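Long-range contacts in probable arabinosyltransferase B (Mycobacterium tuberculosis H37Rv, PDB 7BVF), which transfers arabinose units as a membrane glycosyltransferase, polymerising them into the arabinan of the mycobacterial cell-wall arabinogalactan: residues T759-M764 with P965-D970; L864-P868 with R936-P940; I556-R560 with L613-L619. All coordinates share one frame; numbering follows the deposited sequence.

Contact 1: T759-M764 with P965-D970; sequences TNAGFM and PPRVPD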
loop_
_atom_site.group_PDB
_atom_site.type_symbol
_atom_site.label_atom_id
_atom_site.label_comp_id
_atom_site.label_asym_id
_atom_site.label_seq_id
_atom_site.Cartn_x
_atom_site.Cartn_y
_atom_site.Cartn_z
ATOM N N THR A 759 2.492 -35.051 -25.660
ATOM C CA THR A 759 1.829 -35.555 -24.467
ATOM C C THR A 759 0.553 -36.304 -24.821
ATOM O O THR A 759 -0.512 -36.046 -24.255
ATOM C CB THR A 759 1.513 -34.402 -23.518
ATOM O OG1 THR A 759 0.637 -34.857 -22.483
ATOM C CG2 THR A 759 0.859 -33.276 -24.264
ATOM N N ASN A 760 0.668 -37.262 -25.739
ATOM C CA ASN A 760 -0.412 -38.170 -26.078
ATOM C C ASN A 760 0.013 -39.622 -25.955
ATOM O O ASN A 760 -0.797 -40.515 -26.225
ATOM C CB ASN A 760 -0.922 -37.907 -27.502
ATOM C CG ASN A 760 -1.931 -36.785 -27.561
ATOM O OD1 ASN A 760 -3.128 -37.003 -27.383
ATOM N ND2 ASN A 760 -1.457 -35.574 -27.819
ATOM N N ALA A 761 1.256 -39.881 -25.570
ATOM C CA ALA A 761 1.750 -41.218 -25.293
ATOM C C ALA A 761 1.821 -41.443 -23.790
ATOM O O ALA A 761 1.896 -40.502 -22.997
ATOM C CB ALA A 761 3.128 -41.431 -25.923
ATOM N N GLY A 762 1.797 -42.711 -23.405
ATOM C CA GLY A 762 1.788 -43.082 -22.010
ATOM C C GLY A 762 0.420 -43.355 -21.437
ATOM O O GLY A 762 0.318 -43.661 -20.246
ATOM N N PHE A 763 -0.632 -43.254 -22.241
ATOM C CA PHE A 763 -1.977 -43.540 -21.771
ATOM C C PHE A 763 -2.170 -45.045 -21.656
ATOM O O PHE A 763 -1.940 -45.784 -22.617
ATOM C CB PHE A 763 -3.011 -42.935 -22.718
ATOM C CG PHE A 763 -3.373 -41.517 -22.390
ATOM C CD1 PHE A 763 -4.352 -41.240 -21.460
ATOM C CD2 PHE A 763 -2.732 -40.465 -23.006
ATOM C CE1 PHE A 763 -4.683 -39.944 -21.153
ATOM C CE2 PHE A 763 -3.061 -39.167 -22.700
ATOM C CZ PHE A 763 -4.039 -38.907 -21.771
ATOM N N MET A 764 -2.589 -45.497 -20.476
ATOM C CA MET A 764 -2.729 -46.919 -20.216
ATOM C C MET A 764 -4.062 -47.431 -20.751
ATOM O O MET A 764 -4.922 -46.667 -21.193
ATOM C CB MET A 764 -2.615 -47.207 -18.723
ATOM C CG MET A 764 -1.298 -46.803 -18.112
ATOM S SD MET A 764 -1.414 -45.251 -17.221
ATOM C CE MET A 764 -1.929 -45.841 -15.623
ATOM N N PRO A 965 -8.121 -39.298 -17.950
ATOM C CA PRO A 965 -7.502 -40.560 -17.518
ATOM C C PRO A 965 -6.050 -40.369 -17.117
ATOM O O PRO A 965 -5.438 -39.340 -17.437
ATOM C CB PRO A 965 -7.621 -41.454 -18.760
ATOM C CG PRO A 965 -8.706 -40.870 -19.540
ATOM C CD PRO A 965 -8.626 -39.400 -19.328
ATOM N N PRO A 966 -5.466 -41.330 -16.402
ATOM C CA PRO A 966 -4.053 -41.234 -16.028
ATOM C C PRO A 966 -3.111 -41.747 -17.105
ATOM O O PRO A 966 -3.446 -42.619 -17.908
ATOM C CB PRO A 966 -3.974 -42.112 -14.770
ATOM C CG PRO A 966 -5.065 -43.089 -14.922
ATOM C CD PRO A 966 -6.159 -42.409 -15.677
ATOM N N ARG A 967 -1.901 -41.186 -17.104
ATOM C CA ARG A 967 -0.891 -41.506 -18.101
ATOM C C ARG A 967 0.490 -41.530 -17.462
ATOM O O ARG A 967 0.716 -40.956 -16.396
ATOM C CB ARG A 967 -0.895 -40.501 -19.253
ATOM C CG ARG A 967 -0.431 -39.121 -18.858
ATOM C CD ARG A 967 -0.354 -38.204 -20.053
ATOM N NE ARG A 967 0.044 -36.856 -19.673
ATOM C CZ ARG A 967 -0.780 -35.956 -19.151
ATOM N NH1 ARG A 967 -2.050 -36.262 -18.943
ATOM N NH2 ARG A 967 -0.336 -34.752 -18.835
ATOM N N VAL A 968 1.417 -42.198 -18.140
ATOM C CA VAL A 968 2.812 -42.274 -17.717
ATOM C C VAL A 968 3.671 -41.526 -18.733
ATOM O O VAL A 968 3.934 -42.054 -19.822
ATOM C CB VAL A 968 3.270 -43.731 -17.572
ATOM C CG1 VAL A 968 4.586 -43.800 -16.836
ATOM C CG2 VAL A 968 2.224 -44.537 -16.849
ATOM N N PRO A 969 4.135 -40.314 -18.425
ATOM C CA PRO A 969 4.847 -39.506 -19.426
ATOM C C PRO A 969 6.168 -40.106 -19.896
ATOM O O PRO A 969 6.600 -41.146 -19.392
ATOM C CB PRO A 969 5.075 -38.178 -18.694
ATOM C CG PRO A 969 4.080 -38.167 -17.592
ATOM C CD PRO A 969 3.935 -39.578 -17.169
ATOM N N ASP A 970 6.823 -39.449 -20.857
ATOM C CA ASP A 970 8.062 -39.944 -21.444
ATOM C C ASP A 970 9.306 -39.170 -21.029
ATOM O O ASP A 970 10.379 -39.768 -20.937
ATOM C CB ASP A 970 7.959 -39.949 -22.971
ATOM C CG ASP A 970 7.263 -41.187 -23.493
ATOM O OD1 ASP A 970 6.796 -41.994 -22.664
ATOM O OD2 ASP A 970 7.188 -41.361 -24.726
#
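Phe763 and Arg967 form a single beta bridge, joining the loop after strand 753-756 to the end of strand 961-967 in the C-terminal domain, whose sequence family is placed in the galactose-binding-like clan. The two CA atoms lie 4.3 Å apart. One backbone hydrogen bond secures the bridge: Val968 N donates to Gly762 O over 2.8 Å, fairly straight at the hydrogen (166°) but arriving from above the carbonyl plane. Beside it, Gly762 CA lies 3.2 Å from Val968 O in a CA-H...O contact. Glycine suits this point twice over, since its positive phi of 96° is easily reached without a side chain and the carbonyl of Val968 occupies the side on which one would stand.

The aromatic ring of Phe763 offers a face to the root of the arginine. Arg967 CB sits 4.0 Å from the ring centroid and almost exactly over it, a CH-pi contact. From there the chain runs extended from CG to NE, carrying CD past the ring's CE2 at 3.9 Å and the guanidinium onward toward Thr759. Thr759 OG1 lies over a guanidinium face, a poor angle for a hydrogen bond; the stronger polar partner is Thr878, whose OG1 is hydrogen-bonded to Arg967 NH1. Met764, flexible and bent at chi2 and chi3, brings its sulfur to 3.7 Å from Val968 CG2, while its CE lies 4.2 Å from Pro966 CG.

Arg967 also shares backbone hydrogen bonds with Val876 of strand 874-881, the sheet neighbour of 961-967. Pro966 packs against Val875 and Val877 on that strand, and Met764 extends the apolar layer to Tyr863 of strand 863-864 and Val946 of strand 945-950.

Contact 2: L864-P868 with R936-P940; sequences LLPKP and RAKMP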
loop_
_atom_site.group_PDB
_atom_site.type_symbol
_atom_site.label_atom_id
_atom_site.label_comp_id
_atom_site.label_asym_id
_atom_site.label_seq_id
_atom_site.Cartn_x
_atom_site.Cartn_y
_atom_site.Cartn_z
ATOM N N LEU A 864 -4.241 -50.722 -16.367
ATOM C CA LEU A 864 -3.014 -51.504 -16.276
ATOM C C LEU A 864 -1.790 -50.614 -16.161
ATOM O O LEU A 864 -1.830 -49.442 -16.537
ATOM C CB LEU A 864 -2.877 -52.429 -17.481
ATOM C CG LEU A 864 -3.448 -53.824 -17.274
ATOM C CD1 LEU A 864 -3.469 -54.590 -18.581
ATOM C CD2 LEU A 864 -2.602 -54.549 -16.252
ATOM N N LEU A 865 -0.695 -51.162 -15.644
ATOM C CA LEU A 865 0.461 -50.366 -15.284
ATOM C C LEU A 865 1.707 -51.049 -15.831
ATOM O O LEU A 865 1.941 -52.233 -15.535
ATOM C CB LEU A 865 0.535 -50.215 -13.761
ATOM C CG LEU A 865 1.185 -48.978 -13.159
ATOM C CD1 LEU A 865 0.503 -47.739 -13.655
ATOM C CD2 LEU A 865 1.080 -49.052 -11.660
ATOM N N PRO A 866 2.519 -50.360 -16.628
ATOM C CA PRO A 866 3.684 -51.005 -17.239
ATOM C C PRO A 866 4.752 -51.338 -16.207
ATOM O O PRO A 866 4.730 -50.880 -15.064
ATOM C CB PRO A 866 4.179 -49.958 -18.237
ATOM C CG PRO A 866 3.704 -48.668 -17.686
ATOM C CD PRO A 866 2.385 -48.956 -17.050
ATOM N N LYS A 867 5.703 -52.161 -16.643
ATOM C CA LYS A 867 6.811 -52.553 -15.785
ATOM C C LYS A 867 7.652 -51.329 -15.424
ATOM O O LYS A 867 7.896 -50.473 -16.279
ATOM C CB LYS A 867 7.675 -53.599 -16.488
ATOM C CG LYS A 867 8.420 -54.545 -15.560
ATOM C CD LYS A 867 7.494 -55.590 -14.958
ATOM C CE LYS A 867 6.591 -56.215 -16.009
ATOM N NZ LYS A 867 5.806 -57.352 -15.458
ATOM N N PRO A 868 8.101 -51.213 -14.176
ATOM C CA PRO A 868 8.809 -50.000 -13.759
ATOM C C PRO A 868 10.151 -49.852 -14.454
ATOM O O PRO A 868 10.705 -50.795 -15.024
ATOM C CB PRO A 868 8.988 -50.192 -12.249
ATOM C CG PRO A 868 8.929 -51.656 -12.049
ATOM C CD PRO A 868 7.952 -52.168 -13.065
ATOM N N ARG A 936 5.713 -42.455 -8.795
ATOM C CA ARG A 936 5.651 -43.908 -8.901
ATOM C C ARG A 936 6.465 -44.595 -7.814
ATOM O O ARG A 936 6.151 -45.723 -7.423
ATOM C CB ARG A 936 6.137 -44.344 -10.281
ATOM C CG ARG A 936 6.180 -45.839 -10.501
ATOM C CD ARG A 936 4.809 -46.386 -10.807
ATOM N NE ARG A 936 4.846 -47.808 -11.125
ATOM C CZ ARG A 936 5.038 -48.293 -12.345
ATOM N NH1 ARG A 936 5.214 -47.467 -13.366
ATOM N NH2 ARG A 936 5.053 -49.601 -12.546
ATOM N N ALA A 937 7.504 -43.935 -7.305
ATOM C CA ALA A 937 8.389 -44.551 -6.323
ATOM C C ALA A 937 7.755 -44.695 -4.950
ATOM O O ALA A 937 8.383 -45.284 -4.065
ATOM C CB ALA A 937 9.682 -43.746 -6.209
ATOM N N LYS A 938 6.544 -44.182 -4.741
ATOM C CA LYS A 938 5.884 -44.313 -3.448
ATOM C C LYS A 938 5.026 -45.568 -3.363
ATOM O O LYS A 938 5.012 -46.234 -2.324
ATOM C CB LYS A 938 5.030 -43.079 -3.162
ATOM C CG LYS A 938 5.825 -41.885 -2.674
ATOM C CD LYS A 938 4.923 -40.877 -1.987
ATOM C CE LYS A 938 5.723 -39.762 -1.340
ATOM N NZ LYS A 938 4.849 -38.829 -0.577
ATOM N N MET A 939 4.310 -45.905 -4.430
ATOM C CA MET A 939 3.544 -47.137 -4.437
ATOM C C MET A 939 4.488 -48.334 -4.549
ATOM O O MET A 939 5.610 -48.201 -5.043
ATOM C CB MET A 939 2.540 -47.134 -5.584
ATOM C CG MET A 939 3.134 -47.308 -6.958
ATOM S SD MET A 939 1.892 -47.122 -8.250
ATOM C CE MET A 939 1.615 -45.355 -8.200
ATOM N N PRO A 940 4.064 -49.515 -4.075
ATOM C CA PRO A 940 4.975 -50.669 -4.031
ATOM C C PRO A 940 5.541 -51.075 -5.382
ATOM O O PRO A 940 5.138 -50.553 -6.424
ATOM C CB PRO A 940 4.091 -51.780 -3.452
ATOM C CG PRO A 940 3.105 -51.061 -2.621
ATOM C CD PRO A 940 2.810 -49.786 -3.356
#
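Arg936 reaches from just beyond the end of strand 932-935 to the loop 864-868, where its NH2 donates a hydrogen bond to Pro866 O. The bond is 2.8 Å long with an angle of 156° at the hydrogen; the donor stands nearly along the C=O axis, and the oxygen lies near the guanidinium plane. With CG anti to the backbone N (chi1 177°) and a bend at chi2, the long side chain can slide its flat end between two apolar groups. Leu865 CG covers one face, 3.9 Å above the plane, and Pro868 covers the opposite one, its CB 4.0 Å from NH2. Arginine suits the place because its edge can donate while its faces accept hydrocarbon.

Such a contact joins two surface loops of the beta-rich C-terminal domain, one leading from strand 863-864 to 874-881 and the other from 932-935 to 945-950. Arg936 is itself fixed at the backbone by hydrogen bonding with Pro873.

Further along, Met939 turns back toward Leu865. Its bend at chi3 brings SD to 4.0 Å from Leu865 CD2, and the same methionine packs on Tyr902 of strand 901-903 and on Met916.

Contact 3: I556-R560 with L613-L619; sequences IMLRR and LVSPSVL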
loop_
_atom_site.group_PDB
_atom_site.type_symbol
_atom_site.label_atom_id
_atom_site.label_comp_id
_atom_site.label_asym_id
_atom_site.label_seq_id
_atom_site.Cartn_x
_atom_site.Cartn_y
_atom_site.Cartn_z
ATOM N N ILE A 556 26.322 9.919 21.869
ATOM C CA ILE A 556 27.450 9.862 22.789
ATOM C C ILE A 556 28.482 10.924 22.443
ATOM O O ILE A 556 29.032 11.581 23.333
ATOM C CB ILE A 556 28.062 8.453 22.790
ATOM C CG1 ILE A 556 27.021 7.429 23.227
ATOM C CG2 ILE A 556 29.266 8.399 23.704
ATOM C CD1 ILE A 556 27.538 6.028 23.265
ATOM N N MET A 557 28.763 11.118 21.154
ATOM C CA MET A 557 29.735 12.128 20.765
ATOM C C MET A 557 29.201 13.547 20.893
ATOM O O MET A 557 29.997 14.488 20.872
ATOM C CB MET A 557 30.210 11.887 19.334
ATOM C CG MET A 557 30.985 10.596 19.150
ATOM S SD MET A 557 32.401 10.779 18.057
ATOM C CE MET A 557 33.600 11.500 19.171
ATOM N N LEU A 558 27.887 13.727 21.022
ATOM C CA LEU A 558 27.354 15.053 21.315
ATOM C C LEU A 558 27.592 15.431 22.768
ATOM O O LEU A 558 28.134 16.502 23.057
ATOM C CB LEU A 558 25.861 15.106 20.992
ATOM C CG LEU A 558 25.468 15.561 19.591
ATOM C CD1 LEU A 558 23.975 15.450 19.417
ATOM C CD2 LEU A 558 25.924 16.978 19.358
ATOM N N ARG A 559 27.192 14.564 23.697
ATOM C CA ARG A 559 27.398 14.845 25.112
ATOM C C ARG A 559 28.881 14.875 25.458
ATOM O O ARG A 559 29.394 15.887 25.947
ATOM C CB ARG A 559 26.669 13.813 25.966
ATOM C CG ARG A 559 27.054 13.878 27.424
ATOM C CD ARG A 559 25.995 13.264 28.306
ATOM N NE ARG A 559 24.886 14.176 28.543
ATOM C CZ ARG A 559 23.758 13.829 29.147
ATOM N NH1 ARG A 559 23.593 12.589 29.575
ATOM N NH2 ARG A 559 22.797 14.721 29.323
ATOM N N ARG A 560 29.589 13.772 25.220
ATOM C CA ARG A 560 31.014 13.702 25.527
ATOM C C ARG A 560 31.793 14.382 24.411
ATOM O O ARG A 560 31.931 13.827 23.318
ATOM C CB ARG A 560 31.456 12.253 25.690
ATOM C CG ARG A 560 30.564 11.420 26.581
ATOM C CD ARG A 560 31.010 11.494 28.021
ATOM N NE ARG A 560 32.305 10.861 28.225
ATOM C CZ ARG A 560 32.471 9.570 28.471
ATOM N NH1 ARG A 560 31.420 8.769 28.541
ATOM N NH2 ARG A 560 33.688 9.076 28.645
ATOM N N LEU A 613 32.826 2.997 21.576
ATOM C CA LEU A 613 32.114 4.049 22.294
ATOM C C LEU A 613 31.137 3.519 23.336
ATOM O O LEU A 613 30.788 4.260 24.258
ATOM C CB LEU A 613 31.381 4.957 21.309
ATOM C CG LEU A 613 32.136 6.191 20.817
ATOM C CD1 LEU A 613 33.368 5.831 20.036
ATOM C CD2 LEU A 613 31.204 7.017 19.960
ATOM N N VAL A 614 30.680 2.276 23.227
ATOM C CA VAL A 614 29.748 1.733 24.208
ATOM C C VAL A 614 30.433 0.738 25.141
ATOM O O VAL A 614 29.763 -0.049 25.804
ATOM C CB VAL A 614 28.515 1.104 23.537
ATOM C CG1 VAL A 614 27.860 2.094 22.602
ATOM C CG2 VAL A 614 28.889 -0.164 22.802
ATOM N N SER A 615 31.755 0.771 25.218
ATOM C CA SER A 615 32.486 -0.167 26.049
ATOM C C SER A 615 32.455 0.271 27.509
ATOM O O SER A 615 32.230 1.445 27.807
ATOM C CB SER A 615 33.924 -0.280 25.560
ATOM O OG SER A 615 34.735 0.733 26.120
ATOM N N PRO A 616 32.683 -0.662 28.448
ATOM C CA PRO A 616 32.641 -0.308 29.875
ATOM C C PRO A 616 33.675 0.719 30.309
ATOM O O PRO A 616 33.718 1.096 31.483
ATOM C CB PRO A 616 32.887 -1.652 30.568
ATOM C CG PRO A 616 32.408 -2.657 29.605
ATOM C CD PRO A 616 32.757 -2.119 28.254
ATOM N N SER A 617 34.517 1.174 29.384
ATOM C CA SER A 617 35.513 2.190 29.689
ATOM C C SER A 617 35.119 3.579 29.209
ATOM O O SER A 617 35.646 4.568 29.727
ATOM C CB SER A 617 36.861 1.808 29.072
ATOM O OG SER A 617 37.176 0.456 29.350
ATOM N N VAL A 618 34.214 3.677 28.241
ATOM C CA VAL A 618 33.728 4.959 27.755
ATOM C C VAL A 618 32.324 5.253 28.266
ATOM O O VAL A 618 32.001 6.400 28.575
ATOM C CB VAL A 618 33.782 4.996 26.214
ATOM C CG1 VAL A 618 33.244 6.311 25.692
ATOM C CG2 VAL A 618 35.199 4.781 25.735
ATOM N N LEU A 619 31.486 4.229 28.373
ATOM C CA LEU A 619 30.136 4.349 28.915
ATOM C C LEU A 619 30.166 3.694 30.291
ATOM O O LEU A 619 30.120 2.468 30.405
ATOM C CB LEU A 619 29.122 3.696 27.984
ATOM C CG LEU A 619 27.724 4.297 27.903
ATOM C CD1 LEU A 619 27.807 5.716 27.425
ATOM C CD2 LEU A 619 26.874 3.485 26.958
#
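Two helix ends of the GT-C transmembrane domain meet here: Ile556 and Met557, in the last turn of helix 537-559, pack on Leu613, where helix 603-613 finishes, and Ile556 also reaches the loop beyond. The tip of Ile556 does most of the work. Its CG1-CD1 arm is fully extended (chi2 -180°), so that CD1 comes 4.0 Å from Val614 CG1 and 4.2 Å from Leu619 CD1, while also lying close to the carbonyl oxygen of Leu613. Met557 crosses Leu613 at about a right angle, its CG 3.7 Å from Leu613 CD2. Branched and flexible apolar chains suit this partly buried seam.

Arg560, the first residue to leave the helix, folds its chain at chi2 and chi3 and presents the guanidinium edge to Val618 O. NH1 lies nearest and appears to donate, but its modelled distance is too short to be trusted; NH2 adds a weak bond of 3.2 Å. The acceptor sits in a tight turn, where Ser615 O receives both Val618 N, at 3.0 Å, and Leu619 N; Pro616, whose ring restricts phi, fits the turn's second position.

Outside the contact proper, Arg559 makes a salt bridge to a bound cardiolipin, consistent with a place near the membrane surface. Apolar packing between neighbouring helix ends is what a multi-helix membrane bundle of the GT-C kind is built from.

Overall arrangement
Contacts 1 and 2 belong to one neighbourhood of the C-terminal domain, their centres about 13 Å apart, with contact 2 nested along the chain inside the loop closed by contact 1. Met764 connects them directly: its CE lies 3.7 Å from Leu865 CD1, so apolar packing passes from one to the other. Contact 3 closes earlier in the sequence and lies in the membrane domain, its centre about 73 Å from that of contact 1 and 71 Å from that of contact 2. It alone holds a ligand-pocket residue, Arg559 of a cardiolipin site. The ethambutol pocket takes residues from both domains, including Asp299 and Trp1028, but none from these segments.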